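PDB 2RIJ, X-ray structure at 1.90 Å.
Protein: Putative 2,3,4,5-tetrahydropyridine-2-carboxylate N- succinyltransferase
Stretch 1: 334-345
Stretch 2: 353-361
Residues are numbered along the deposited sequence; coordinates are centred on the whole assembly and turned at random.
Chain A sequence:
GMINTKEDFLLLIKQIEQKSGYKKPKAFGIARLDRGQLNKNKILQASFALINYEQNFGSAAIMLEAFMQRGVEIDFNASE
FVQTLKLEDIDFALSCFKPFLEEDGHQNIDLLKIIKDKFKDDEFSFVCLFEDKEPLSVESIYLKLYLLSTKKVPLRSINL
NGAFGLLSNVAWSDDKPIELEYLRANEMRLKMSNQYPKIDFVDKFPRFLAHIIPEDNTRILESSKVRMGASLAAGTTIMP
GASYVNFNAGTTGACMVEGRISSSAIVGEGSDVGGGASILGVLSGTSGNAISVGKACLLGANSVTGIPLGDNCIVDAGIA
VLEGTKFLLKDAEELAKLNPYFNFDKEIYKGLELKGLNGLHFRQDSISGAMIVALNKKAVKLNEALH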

# COMPACT_ATOMS: atom_id res chain seq x y z
N GLU A 334 -5.71 22.89 10.19
CA GLU A 334 -6.77 22.93 11.19
C GLU A 334 -6.27 22.41 12.54
O GLU A 334 -6.65 22.95 13.59
CB GLU A 334 -7.99 22.10 10.72
CG GLU A 334 -8.83 22.75 9.62
CD GLU A 334 -9.37 24.13 10.02
OE1 GLU A 334 -10.16 24.25 11.00
OE2 GLU A 334 -8.98 25.11 9.34
N LEU A 335 -5.44 21.37 12.52
CA LEU A 335 -4.86 20.85 13.75
C LEU A 335 -3.93 21.90 14.40
O LEU A 335 -3.96 22.06 15.60
CB LEU A 335 -4.17 19.49 13.55
CG LEU A 335 -5.11 18.26 13.45
CD1 LEU A 335 -4.28 17.03 13.00
CD2 LEU A 335 -5.90 17.97 14.77
N ALA A 336 -3.15 22.62 13.60
CA ALA A 336 -2.35 23.77 14.10
C ALA A 336 -3.18 24.77 14.89
O ALA A 336 -2.75 25.25 15.95
CB ALA A 336 -1.66 24.45 12.96
N LYS A 337 -4.38 25.06 14.42
CA LYS A 337 -5.25 25.98 15.13
C LYS A 337 -5.65 25.51 16.50
O LYS A 337 -5.75 26.30 17.43
CB LYS A 337 -6.51 26.25 14.32
CG LYS A 337 -6.28 27.03 13.05
CD LYS A 337 -7.61 27.40 12.39
CE LYS A 337 -7.46 27.73 10.91
NZ LYS A 337 -8.79 28.12 10.31
N LEU A 338 -5.94 24.21 16.63
CA LEU A 338 -6.31 23.64 17.91
C LEU A 338 -5.06 23.45 18.81
O LEU A 338 -5.19 23.22 20.00
CB LEU A 338 -7.03 22.28 17.68
CG LEU A 338 -8.34 22.34 16.92
CD1 LEU A 338 -8.88 20.96 16.59
CD2 LEU A 338 -9.35 23.14 17.77
N ASN A 339 -3.88 23.46 18.20
CA ASN A 339 -2.61 23.06 18.86
C ASN A 339 -1.48 24.01 18.41
O ASN A 339 -0.55 23.62 17.71
CB ASN A 339 -2.28 21.60 18.50
CG ASN A 339 -3.36 20.64 18.93
OD1 ASN A 339 -3.53 20.35 20.13
ND2 ASN A 339 -4.07 20.09 17.96
N PRO A 340 -1.58 25.28 18.83
CA PRO A 340 -0.73 26.35 18.34
C PRO A 340 0.75 26.21 18.65
O PRO A 340 1.52 26.76 17.91
CB PRO A 340 -1.32 27.59 19.00
CG PRO A 340 -2.19 27.17 20.00
CD PRO A 340 -2.57 25.75 19.79
N TYR A 341 1.15 25.49 19.68
CA TYR A 341 2.58 25.34 19.94
C TYR A 341 3.21 24.16 19.22
O TYR A 341 4.43 24.06 19.14
CB TYR A 341 2.85 25.25 21.43
CG TYR A 341 2.74 26.59 22.10
CD1 TYR A 341 1.52 27.17 22.37
CD2 TYR A 341 3.90 27.30 22.45
CE1 TYR A 341 1.45 28.46 23.01
CE2 TYR A 341 3.85 28.52 23.06
CZ TYR A 341 2.63 29.12 23.35
OH TYR A 341 2.64 30.39 23.98
N PHE A 342 2.39 23.25 18.71
CA PHE A 342 2.95 22.08 18.09
C PHE A 342 3.45 22.38 16.67
O PHE A 342 2.81 23.11 15.88
CB PHE A 342 1.94 20.96 18.06
CG PHE A 342 2.55 19.61 17.76
CD1 PHE A 342 3.25 18.92 18.74
CD2 PHE A 342 2.44 19.06 16.51
CE1 PHE A 342 3.81 17.65 18.45
CE2 PHE A 342 2.99 17.79 16.23
CZ PHE A 342 3.67 17.10 17.19
N ASN A 343 4.55 21.74 16.32
CA ASN A 343 5.17 21.93 15.03
C ASN A 343 4.72 20.82 14.07
O ASN A 343 5.17 19.67 14.19
CB ASN A 343 6.68 21.94 15.20
CG ASN A 343 7.40 22.42 13.96
OD1 ASN A 343 6.79 22.67 12.93
ND2 ASN A 343 8.71 22.53 14.06
N PHE A 344 3.80 21.16 13.17
CA PHE A 344 3.22 20.20 12.20
C PHE A 344 4.00 20.24 10.86
O PHE A 344 3.43 20.10 9.77
CB PHE A 344 1.74 20.52 11.98
CG PHE A 344 0.86 20.18 13.15
CD1 PHE A 344 0.52 18.87 13.42
CD2 PHE A 344 0.38 21.17 13.98
CE1 PHE A 344 -0.28 18.56 14.50
CE2 PHE A 344 -0.43 20.87 15.04
CZ PHE A 344 -0.76 19.56 15.31
N ASP A 345 5.31 20.38 10.98
CA ASP A 345 6.23 20.47 9.86
C ASP A 345 6.33 19.18 9.05
O ASP A 345 6.58 19.21 7.85
CB ASP A 345 7.65 20.86 10.36
CG ASP A 345 8.21 19.88 11.46
OD1 ASP A 345 7.42 19.22 12.21
OD2 ASP A 345 9.46 19.78 11.60
N GLU A 353 5.00 11.32 19.97
CA GLU A 353 5.16 12.71 19.62
C GLU A 353 3.87 13.47 19.67
O GLU A 353 3.90 14.68 19.81
CB GLU A 353 5.72 12.88 18.21
CG GLU A 353 7.06 12.18 18.01
CD GLU A 353 7.56 12.40 16.60
OE1 GLU A 353 8.17 13.46 16.36
OE2 GLU A 353 7.33 11.52 15.73
N LEU A 354 2.74 12.77 19.49
CA LEU A 354 1.43 13.42 19.39
C LEU A 354 0.72 13.52 20.73
O LEU A 354 -0.43 13.95 20.80
CB LEU A 354 0.54 12.63 18.45
CG LEU A 354 1.04 12.51 17.01
CD1 LEU A 354 0.32 11.34 16.26
CD2 LEU A 354 0.93 13.92 16.29
N LYS A 355 1.40 13.15 21.80
CA LYS A 355 0.74 13.03 23.07
C LYS A 355 0.15 14.36 23.54
O LYS A 355 0.76 15.45 23.37
CB LYS A 355 1.70 12.47 24.08
CG LYS A 355 2.85 13.37 24.43
CD LYS A 355 3.68 12.65 25.49
CE LYS A 355 4.62 13.57 26.19
NZ LYS A 355 5.83 13.65 25.39
N GLY A 356 -1.04 14.28 24.09
CA GLY A 356 -1.68 15.42 24.72
C GLY A 356 -2.34 16.38 23.76
O GLY A 356 -2.99 17.30 24.19
N LEU A 357 -2.21 16.19 22.45
CA LEU A 357 -2.81 17.16 21.50
C LEU A 357 -4.34 17.06 21.45
O LEU A 357 -4.90 15.99 21.68
CB LEU A 357 -2.22 17.00 20.10
CG LEU A 357 -0.70 17.14 19.99
CD1 LEU A 357 -0.22 16.82 18.59
CD2 LEU A 357 -0.26 18.57 20.43
N ASN A 358 -4.99 18.17 21.09
CA ASN A 358 -6.46 18.22 21.01
C ASN A 358 -6.98 17.98 19.61
O ASN A 358 -6.33 18.39 18.62
CB ASN A 358 -6.95 19.63 21.45
CG ASN A 358 -6.43 20.01 22.80
OD1 ASN A 358 -6.64 19.31 23.81
ND2 ASN A 358 -5.74 21.12 22.84
N GLY A 359 -8.18 17.43 19.50
CA GLY A 359 -8.85 17.31 18.22
C GLY A 359 -8.32 16.28 17.24
O GLY A 359 -8.62 16.33 16.05
N LEU A 360 -7.54 15.31 17.74
CA LEU A 360 -6.97 14.27 16.91
C LEU A 360 -7.99 13.17 16.60
O LEU A 360 -8.81 12.78 17.43
CB LEU A 360 -5.75 13.61 17.56
CG LEU A 360 -4.56 14.50 17.99
CD1 LEU A 360 -3.42 13.62 18.51
CD2 LEU A 360 -4.06 15.30 16.81
N HIS A 361 -7.89 12.67 15.40
CA HIS A 361 -8.70 11.55 14.96
C HIS A 361 -7.78 10.50 14.40
O HIS A 361 -7.20 10.67 13.32
CB HIS A 361 -9.75 11.98 13.96
CG HIS A 361 -10.71 10.90 13.57
ND1 HIS A 361 -11.79 11.13 12.76
CD2 HIS A 361 -10.77 9.59 13.92
CE1 HIS A 361 -12.46 10.00 12.59
NE2 HIS A 361 -11.88 9.06 13.31

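The end of a helix and the turn after it pack against an extended loop through one asparagine side chain that bonds to backbone, flanked by leucine and phenylalanine contacts. The helix of the first stretch runs to Leu 338; Asn 339 is the first residue to leave helical geometry and opens a type I turn to Phe 342, closed by Phe 342 N to Asn 339 O at 3.1 Å. In the second stretch a type II turn from Leu 354 to Leu 357 leads into the loop before the strand at Leu 360. The backbones approach most closely at Leu 338 and Asn 358, whose CA atoms lie 6.2 Å apart.

The Asn 339 side chain points toward the loop and uses both ends of its amide on a single residue: Asn 358 N donates to Asn 339 OD1 at 2.8 Å, and Asn 339 ND2 donates to Asn 358 O at 2.9 Å. Both bonds are nearly straight, so the amide pairs with the extended backbone much as a neighbouring strand would. Asn 339 ND2 also donates to Leu 335 O at 3.1 Å, tying the same group back to the helix.

On the helix side, Leu 335 CD2 meets Leu 360 CD2 at 3.8 Å, while Leu 338 CD1 lies 4.0 Å from Gly 359 CA. A CB on Gly 359 would fall 2.5 Å from Leu 338 CD1, a clash; the positive phi there also favours glycine.

At the end of the type I turn, Leu 357 CD1 sits 3.8 Å from the centroid of the Phe 342 ring, almost on the ring normal, a CH-pi contact over the face. The same methyl reaches Phe 344, with Leu 357 CD1 4.3 Å from Phe 344 CZ. Leu 354 extends this apolar patch, its CD2 4.3 Å from Phe 342 CZ.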